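Local coordinates for protein synthesis inhibitor I (Hordeum vulgare, PDB 4FBC), which is a ribosome-inactivating protein of barley, a plant inhibitor of protein synthesis with a pocket that holds adenosine monophosphate in this model, at residues F15-N20 with F65-K70; D141-L146 with T168-M173. The protein carries 3 engineered substitutions. All coordinates share one frame; numbering follows the deposited sequence.

Contact 1 comes first along the chain and closes before contact 2 opens; their centres lie about 13 Å apart. Contact 1 joins strand 16-20, at one margin of the six-stranded mixed sheet, to strand 64-70 beside it. Contact 2 joins helix 136-147 to helix 157-179. Leu69 links the two: its CB lies 3.7 Å from Val143 CG2, and its CD1 lies 3.8 Å from Leu170 CD2. Sheet and helix pair thus share one apolar core. Leu171, on helix 157-179, lines the adenosine monophosphate pocket, so the ribosome-inactivating fold builds part of that pocket on a helix packed against the sheet.

Contact 1. Residues F15-N20 with F65-K70; sequences FTATFN and FHVVLK
Phe15 and Phe65 set their rings next to each other, both leaving the backbone in the same direction, at the start of a parallel strand pair, 16-20 with 64-70. Their planes are only 9° apart but slid so far that the rings barely overlap, with centroids 4.8 Å apart. CZ of Phe15 lies over one face of the Phe65 ring, 3.5 Å from its CG, while Phe65 CB sits over the Phe15 ring as a CH-pi contact, 3.7 Å from the centroid. Both residues place CG between the backbone N and the carbonyl carbon (chi1 64° and 70°), which sends CG the same way from both backbones. Helix 25-39, which follows strand 16-20 in this beta-alpha-beta connection, packs on the same side: Phe15 touches Lys38, Phe65 touches Leu39, and Ala17 meets Phe31 and Ile35. Lys70 holds the other end. Lys70 N donates to Phe19 O at 2.9 Å, and Lys70 CD rests on Thr18 CG2 at 3.6 Å, before the bent chain carries NZ to Pro73 O. The rest of the ladder runs through His66 N to Phe15 O, Ala17 N to His66 O, Val68 N to Ala17 O and Phe19 N to Val68 O, all nearly straight. On the side bearing Thr16, Thr18 and Val68, the methyl CG2 of Thr16 meets Val68 CG2 at 3.7 Å. A water in the plane of the His66 ring, 2.7 Å from ND1, also reaches Thr16 OG1. The chemistry is thus divided: backbone bonds fix the pairing of an outer strand, aromatic and aliphatic carbons seal its helix-facing side, and the other side mixes methyl groups with polar groups such as His66 and Lys70, whose NE2 and NZ bond to Val10 O and Pro73 O.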
loop_
_atom_site.group_PDB
_atom_site.type_symbol
_atom_site.label_atom_id
_atom_site.label_comp_id
_atom_site.label_asym_id
_atom_site.label_seq_id
_atom_site.Cartn_x
_atom_site.Cartn_y
_atom_site.Cartn_z
ATOM N N PHE A 15 0.871 2.548 -14.327
ATOM C CA PHE A 15 -0.076 1.481 -14.628
ATOM C C PHE A 15 -1.348 1.685 -13.820
ATOM O O PHE A 15 -1.385 2.493 -12.884
ATOM C CB PHE A 15 0.523 0.092 -14.336
ATOM C CG PHE A 15 0.848 -0.143 -12.885
ATOM C CD1 PHE A 15 2.063 0.269 -12.363
ATOM C CD2 PHE A 15 -0.059 -0.780 -12.047
ATOM C CE1 PHE A 15 2.374 0.069 -11.033
ATOM C CE2 PHE A 15 0.245 -0.998 -10.701
ATOM C CZ PHE A 15 1.461 -0.577 -10.196
ATOM N N THR A 16 -2.392 0.954 -14.191
ATOM C CA THR A 16 -3.625 0.963 -13.424
ATOM C C THR A 16 -3.993 -0.470 -13.055
ATOM O O THR A 16 -4.006 -1.355 -13.914
ATOM C CB THR A 16 -4.782 1.628 -14.188
ATOM O OG1 THR A 16 -4.473 3.014 -14.404
ATOM C CG2 THR A 16 -6.077 1.531 -13.390
ATOM N N ALA A 17 -4.262 -0.699 -11.773
ATOM C CA ALA A 17 -4.772 -1.991 -11.317
ATOM C C ALA A 17 -6.243 -1.829 -10.977
ATOM O O ALA A 17 -6.627 -0.872 -10.311
ATOM C CB ALA A 17 -3.989 -2.489 -10.094
ATOM N N THR A 18 -7.074 -2.770 -11.418
ATOM C CA THR A 18 -8.509 -2.641 -11.223
ATOM C C THR A 18 -9.051 -3.849 -10.472
ATOM O O THR A 18 -8.647 -4.987 -10.736
ATOM C CB THR A 18 -9.242 -2.476 -12.579
ATOM O OG1 THR A 18 -8.821 -1.255 -13.204
ATOM C CG2 THR A 18 -10.750 -2.432 -12.387
ATOM N N PHE A 19 -9.934 -3.597 -9.511
ATOM C CA PHE A 19 -10.599 -4.679 -8.800
ATOM C C PHE A 19 -12.092 -4.409 -8.668
ATOM O O PHE A 19 -12.515 -3.321 -8.275
ATOM C CB PHE A 19 -9.969 -4.896 -7.417
ATOM C CG PHE A 19 -10.593 -6.021 -6.630
ATOM C CD1 PHE A 19 -10.518 -7.335 -7.087
ATOM C CD2 PHE A 19 -11.253 -5.769 -5.433
ATOM C CE1 PHE A 19 -11.089 -8.376 -6.364
ATOM C CE2 PHE A 19 -11.831 -6.807 -4.695
ATOM C CZ PHE A 19 -11.752 -8.115 -5.167
ATOM N N ASN A 20 -12.891 -5.417 -9.010
ATOM C CA ASN A 20 -14.326 -5.395 -8.782
ATOM C C ASN A 20 -14.593 -5.914 -7.369
ATOM O O ASN A 20 -14.228 -7.043 -7.043
ATOM C CB ASN A 20 -14.997 -6.256 -9.866
ATOM C CG ASN A 20 -16.396 -6.719 -9.495
ATOM O OD1 ASN A 20 -17.079 -6.132 -8.653
ATOM N ND2 ASN A 20 -16.836 -7.788 -10.150
ATOM N N PHE A 65 0.939 5.341 -9.536
ATOM C CA PHE A 65 0.028 4.409 -10.203
ATOM C C PHE A 65 -1.394 4.649 -9.723
ATOM O O PHE A 65 -1.602 5.333 -8.718
ATOM C CB PHE A 65 0.459 2.931 -10.053
ATOM C CG PHE A 65 0.322 2.362 -8.658
ATOM C CD1 PHE A 65 1.305 2.601 -7.701
ATOM C CD2 PHE A 65 -0.740 1.525 -8.331
ATOM C CE1 PHE A 65 1.211 2.059 -6.418
ATOM C CE2 PHE A 65 -0.848 0.972 -7.044
ATOM C CZ PHE A 65 0.131 1.242 -6.089
ATOM N N HIS A 66 -2.366 4.127 -10.464
ATOM C CA HIS A 66 -3.765 4.190 -10.058
ATOM C C HIS A 66 -4.306 2.825 -9.672
ATOM O O HIS A 66 -3.922 1.800 -10.237
ATOM C CB HIS A 66 -4.639 4.765 -11.175
ATOM C CG HIS A 66 -4.452 6.234 -11.386
ATOM N ND1 HIS A 66 -5.154 6.944 -12.338
ATOM C CD2 HIS A 66 -3.640 7.125 -10.769
ATOM C CE1 HIS A 66 -4.780 8.211 -12.297
ATOM N NE2 HIS A 66 -3.860 8.347 -11.358
ATOM N N VAL A 67 -5.187 2.830 -8.683
ATOM C CA VAL A 67 -6.011 1.668 -8.389
ATOM C C VAL A 67 -7.453 2.077 -8.622
ATOM O O VAL A 67 -7.906 3.118 -8.126
ATOM C CB VAL A 67 -5.803 1.169 -6.954
ATOM C CG1 VAL A 67 -6.920 0.199 -6.547
ATOM C CG2 VAL A 67 -4.443 0.496 -6.833
ATOM N N VAL A 68 -8.171 1.279 -9.401
ATOM C CA VAL A 68 -9.590 1.535 -9.623
ATOM C C VAL A 68 -10.428 0.460 -8.948
ATOM O O VAL A 68 -10.256 -0.732 -9.220
ATOM C CB VAL A 68 -9.920 1.596 -11.118
ATOM C CG1 VAL A 68 -11.418 1.711 -11.320
ATOM C CG2 VAL A 68 -9.205 2.781 -11.754
ATOM N N LEU A 69 -11.320 0.890 -8.062
ATOM C CA LEU A 69 -12.171 -0.015 -7.307
ATOM C C LEU A 69 -13.610 0.160 -7.775
ATOM O O LEU A 69 -14.186 1.241 -7.644
ATOM C CB LEU A 69 -12.059 0.259 -5.805
ATOM C CG LEU A 69 -10.664 0.077 -5.203
ATOM C CD1 LEU A 69 -10.649 0.454 -3.724
ATOM C CD2 LEU A 69 -10.172 -1.362 -5.397
ATOM N N LYS A 70 -14.190 -0.908 -8.315
ATOM C CA LYS A 70 -15.516 -0.843 -8.925
ATOM C C LYS A 70 -16.570 -1.573 -8.090
ATOM O O LYS A 70 -16.326 -2.669 -7.597
ATOM C CB LYS A 70 -15.455 -1.441 -10.336
ATOM C CG LYS A 70 -14.475 -0.720 -11.254
ATOM C CD LYS A 70 -14.209 -1.486 -12.545
ATOM C CE LYS A 70 -15.485 -1.736 -13.323
ATOM N NZ LYS A 70 -15.199 -2.158 -14.723
HETATM O O HOH W 1 -6.606 5.452 -14.097
#

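Contact 2. Residues D141-L146 with T168-M173; sequences DAVTAL and TTLLLM
Leu170 of helix 157-179 fits as a knob into a hole on helix 136-147, whose walls are Ala142, Val143 and Leu146 with Leu139 one turn earlier. The short helical segments cross at -129° with axes 9.8 Å apart, a helix-on-helix packing in the ribosome-inactivating fold that is wholly buried. Ala142 CB, the small side of the hole, lies 3.9 Å from Leu170 CD2. Val143 CG2 stands farther off, 4.4 Å from Leu170 CD2. On the other branch, Leu170 meets Leu146 tip to tip, CD1 to CD1 at 3.8 Å. In the other direction Ala142 points toward helix 157-179 and touches Ala166, Thr169 and Leu170. Leu78 of strand 78-83 touches Val143, Leu146 and Leu170, closing the cluster from the sheet. Thr169 offers carbon to the interface: with OG1 anti to the carbonyl carbon (chi1 -61°), the hydroxyl bonds back to Glu165 O within its own helix, while Thr169 CB lies 4.0 Å from Ala142 CB.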
loop_
_atom_site.group_PDB
_atom_site.type_symbol
_atom_site.label_atom_id
_atom_site.label_comp_id
_atom_site.label_asym_id
_atom_site.label_seq_id
_atom_site.Cartn_x
_atom_site.Cartn_y
_atom_site.Cartn_z
ATOM N N ASP A 141 -18.564 -0.341 1.089
ATOM C CA ASP A 141 -19.077 0.877 1.732
ATOM C C ASP A 141 -18.048 2.013 1.693
ATOM O O ASP A 141 -18.406 3.180 1.537
ATOM C CB ASP A 141 -19.526 0.605 3.174
ATOM C CG ASP A 141 -20.793 -0.244 3.248
ATOM O OD1 ASP A 141 -21.452 -0.428 2.206
ATOM O OD2 ASP A 141 -21.130 -0.715 4.357
ATOM N N ALA A 142 -16.771 1.670 1.832
ATOM C CA ALA A 142 -15.709 2.670 1.727
ATOM C C ALA A 142 -15.630 3.234 0.310
ATOM O O ALA A 142 -15.456 4.449 0.125
ATOM C CB ALA A 142 -14.367 2.087 2.148
ATOM N N VAL A 143 -15.763 2.364 -0.692
ATOM C CA VAL A 143 -15.758 2.818 -2.083
ATOM C C VAL A 143 -16.951 3.745 -2.332
ATOM O O VAL A 143 -16.814 4.800 -2.947
ATOM C CB VAL A 143 -15.728 1.636 -3.084
ATOM C CG1 VAL A 143 -16.050 2.094 -4.499
ATOM C CG2 VAL A 143 -14.377 0.970 -3.061
ATOM N N THR A 144 -18.114 3.357 -1.819
ATOM C CA THR A 144 -19.322 4.173 -1.943
ATOM C C THR A 144 -19.165 5.558 -1.309
ATOM O O THR A 144 -19.552 6.565 -1.902
ATOM C CB THR A 144 -20.536 3.466 -1.313
ATOM O OG1 THR A 144 -20.782 2.238 -2.011
ATOM C CG2 THR A 144 -21.776 4.347 -1.397
ATOM N N ALA A 145 -18.602 5.600 -0.106
ATOM C CA ALA A 145 -18.492 6.850 0.651
ATOM C C ALA A 145 -17.570 7.858 -0.030
ATOM O O ALA A 145 -17.888 9.054 -0.105
ATOM C CB ALA A 145 -18.023 6.577 2.064
ATOM N N LEU A 146 -16.427 7.377 -0.516
ATOM C CA LEU A 146 -15.444 8.251 -1.155
ATOM C C LEU A 146 -15.850 8.604 -2.587
ATOM O O LEU A 146 -15.655 9.734 -3.040
ATOM C CB LEU A 146 -14.042 7.618 -1.130
ATOM C CG LEU A 146 -13.449 7.300 0.245
ATOM C CD1 LEU A 146 -11.996 6.839 0.138
ATOM C CD2 LEU A 146 -13.554 8.489 1.202
ATOM N N THR A 168 -9.150 4.609 5.792
ATOM C CA THR A 168 -8.429 3.633 6.603
ATOM C C THR A 168 -8.673 2.226 6.057
ATOM O O THR A 168 -7.742 1.412 5.924
ATOM C CB THR A 168 -8.873 3.684 8.078
ATOM O OG1 THR A 168 -8.696 5.013 8.585
ATOM C CG2 THR A 168 -8.062 2.721 8.919
ATOM N N THR A 169 -9.935 1.967 5.724
ATOM C CA THR A 169 -10.354 0.675 5.176
ATOM C C THR A 169 -9.594 0.375 3.886
ATOM O O THR A 169 -9.054 -0.726 3.710
ATOM C CB THR A 169 -11.868 0.660 4.889
ATOM O OG1 THR A 169 -12.587 0.878 6.114
ATOM C CG2 THR A 169 -12.280 -0.694 4.292
ATOM N N LEU A 170 -9.529 1.354 2.990
ATOM C CA LEU A 170 -8.833 1.152 1.727
ATOM C C LEU A 170 -7.321 1.027 1.888
ATOM O O LEU A 170 -6.685 0.251 1.179
ATOM C CB LEU A 170 -9.179 2.253 0.725
ATOM C CG LEU A 170 -10.657 2.394 0.382
ATOM C CD1 LEU A 170 -10.844 3.375 -0.760
ATOM C CD2 LEU A 170 -11.261 1.025 0.024
ATOM N N LEU A 171 -6.742 1.802 2.801
ATOM C CA LEU A 171 -5.308 1.718 3.050
ATOM C C LEU A 171 -4.933 0.295 3.430
ATOM O O LEU A 171 -3.941 -0.256 2.938
ATOM C CB LEU A 171 -4.909 2.682 4.170
ATOM C CG LEU A 171 -4.616 4.086 3.669
ATOM C CD1 LEU A 171 -4.368 5.006 4.846
ATOM C CD2 LEU A 171 -3.420 4.072 2.752
ATOM N N LEU A 172 -5.749 -0.305 4.291
ATOM C CA LEU A 172 -5.496 -1.657 4.749
ATOM C C LEU A 172 -5.736 -2.687 3.652
ATOM O O LEU A 172 -4.918 -3.585 3.457
ATOM C CB LEU A 172 -6.330 -1.964 5.994
ATOM C CG LEU A 172 -5.784 -1.320 7.268
ATOM C CD1 LEU A 172 -6.886 -1.218 8.308
ATOM C CD2 LEU A 172 -4.610 -2.133 7.809
ATOM N N MET A 173 -6.828 -2.534 2.907
ATOM C CA MET A 173 -7.223 -3.572 1.948
ATOM C C MET A 173 -6.535 -3.458 0.591
ATOM O O MET A 173 -6.550 -4.408 -0.207
ATOM C CB MET A 173 -8.747 -3.598 1.808
ATOM C CG MET A 173 -9.431 -3.978 3.127
ATOM S SD MET A 173 -11.221 -4.118 2.974
ATOM C CE MET A 173 -11.380 -5.787 2.301
#